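Local coordinates for glutathione S-transferase 2 (Heligmosomoides polygyrus, PDB 1TW9) that is a glutathione transferase, probably conjugating glutathione to electrophilic compounds with release of a halide ion, at the interface of chains A and B. Coordinates in Å, arbitrary orientation; residue numbers count along the deposited sequence, not the author numbering. Chains: chain A/B, glutathione S-transferase 2.

The interface of chains A and B. Residues chain A 48, 63; chain B 90-91, 93-94, 97, 139.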
loop_
_atom_site.group_PDB
_atom_site.type_symbol
_atom_site.label_atom_id
_atom_site.label_comp_id
_atom_site.label_asym_id
_atom_site.label_seq_id
_atom_site.Cartn_x
_atom_site.Cartn_y
_atom_site.Cartn_z
ATOM N N PHE A 48 -1.194 -14.717 -4.631
ATOM C CA PHE A 48 -1.554 -14.835 -3.256
ATOM C C PHE A 48 -2.957 -15.432 -3.085
ATOM O O PHE A 48 -3.644 -15.165 -2.101
ATOM C CB PHE A 48 -1.462 -13.501 -2.561
ATOM C CG PHE A 48 -0.135 -12.822 -2.795
ATOM C CD1 PHE A 48 -0.061 -11.758 -3.681
ATOM C CD2 PHE A 48 1.009 -13.276 -2.161
ATOM C CE1 PHE A 48 1.155 -11.160 -3.948
ATOM C CE2 PHE A 48 2.246 -12.663 -2.382
ATOM C CZ PHE A 48 2.312 -11.624 -3.286
ATOM N N GLN A 63 -2.487 -7.764 -6.102
ATOM C CA GLN A 63 -2.710 -6.781 -5.045
ATOM C C GLN A 63 -3.181 -5.444 -5.668
ATOM O O GLN A 63 -2.477 -4.769 -6.395
ATOM C CB GLN A 63 -1.544 -6.593 -4.120
ATOM C CG GLN A 63 -1.114 -7.828 -3.350
ATOM C CD GLN A 63 -2.054 -8.176 -2.242
ATOM O OE1 GLN A 63 -2.012 -9.276 -1.719
ATOM N NE2 GLN A 63 -2.939 -7.249 -1.907
ATOM N N SER B 90 3.570 -5.567 -4.241
ATOM C CA SER B 90 2.569 -6.644 -4.050
ATOM C C SER B 90 2.902 -7.550 -2.868
ATOM O O SER B 90 1.985 -7.972 -2.186
ATOM C CB SER B 90 2.392 -7.467 -5.311
ATOM O OG SER B 90 3.455 -8.377 -5.587
ATOM N N LEU B 91 4.179 -7.880 -2.684
ATOM C CA LEU B 91 4.640 -8.716 -1.572
ATOM C C LEU B 91 4.440 -7.942 -0.306
ATOM O O LEU B 91 3.997 -8.511 0.701
ATOM C CB LEU B 91 6.103 -9.076 -1.738
ATOM C CG LEU B 91 6.309 -10.163 -2.790
ATOM C CD1 LEU B 91 7.734 -10.107 -3.240
ATOM C CD2 LEU B 91 5.934 -11.478 -2.214
ATOM N N ASP B 93 2.152 -5.648 0.259
ATOM C CA ASP B 93 0.708 -5.632 0.464
ATOM C C ASP B 93 0.244 -6.980 1.044
ATOM O O ASP B 93 -0.593 -7.043 1.938
ATOM C CB ASP B 93 0.040 -5.385 -0.883
ATOM C CG ASP B 93 -0.165 -3.901 -1.215
ATOM O OD1 ASP B 93 -0.054 -3.061 -0.277
ATOM O OD2 ASP B 93 -0.457 -3.486 -2.400
ATOM N N ALA B 94 0.777 -8.066 0.505
ATOM C CA ALA B 94 0.511 -9.422 1.011
ATOM C C ALA B 94 0.911 -9.565 2.479
ATOM O O ALA B 94 0.216 -10.202 3.264
ATOM C CB ALA B 94 1.232 -10.432 0.208
ATOM N N ASP B 97 -1.715 -7.757 4.578
ATOM C CA ASP B 97 -2.895 -8.626 4.667
ATOM C C ASP B 97 -2.678 -9.720 5.737
ATOM O O ASP B 97 -3.559 -10.005 6.591
ATOM C CB ASP B 97 -3.165 -9.355 3.360
ATOM C CG ASP B 97 -3.744 -8.471 2.309
ATOM O OD1 ASP B 97 -4.272 -7.396 2.673
ATOM O OD2 ASP B 97 -3.756 -8.780 1.097
ATOM N N PHE B 139 7.940 -17.102 -4.411
ATOM C CA PHE B 139 8.744 -16.037 -5.010
ATOM C C PHE B 139 10.241 -16.327 -4.876
ATOM O O PHE B 139 10.991 -16.105 -5.790
ATOM C CB PHE B 139 8.424 -14.678 -4.368
ATOM C CG PHE B 139 7.164 -14.035 -4.894
ATOM C CD1 PHE B 139 5.928 -14.506 -4.532
ATOM C CD2 PHE B 139 7.239 -12.940 -5.744
ATOM C CE1 PHE B 139 4.765 -13.939 -4.969
ATOM C CE2 PHE B 139 6.081 -12.344 -6.224
ATOM C CZ PHE B 139 4.818 -12.859 -5.836
HETATM O O HOH W 1 -5.000 -7.036 -0.206
#
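A:Phe48 pushes its ring between two helices of the partner subunit, resembling the lock-and-key contact of several glutathione transferase classes. The methyl of B:Ala94 lies over one face, 3.7 Å from the ring centroid in a CH-pi contact and displaced toward the rim, where CE2 comes nearest. CD2 of B:Leu91 meets CZ of A:Phe48 at 3.8 Å in the plane of the ring, and this same methyl caps the centre of the B:Phe139 face, so one leucine branch serves both aromatics. B:Phe139 offers its CE1 corner to CZ of A:Phe48 at 3.8 Å, the two side chains crossing nearly at right angles. With CG of A:Phe48 opposite its carbonyl carbon (chi1 -51°), the ring projects toward the partner's helices. A leucine in place of A:Phe48 would probably leave the B:Ala94 methyl without its aromatic face and open a gap beside B:Phe139.

Farther out, A:Gln63 bends at chi2 (-74°), laying its CG 3.7 Å from CB of B:Asp93. Its amide is tilted 49° from the B:Asp97 carboxylate, and OE1 of A:Gln63 lies 3.3 Å from OD2 of B:Asp97, oxygen against oxygen, with no bond as modelled. A:Gln63 NE2 makes only a weak 3.5 Å hydrogen bond to B:Asp97 OD2; water 1 bridges these two atoms and carries the link.

Both chain A residues stand on loops of the N-terminal domain and face chain B helices 82-101 and 125-141. A:Gln63 begins the Gln-Ser pair at the start of helix 64-75, which in this family binds the gamma-glutamyl end of glutathione, and B:Asp97 probably reaches across to that site, empty in this apo form, so the dimer contact likely borders the active site; the two-fold axis repeats it.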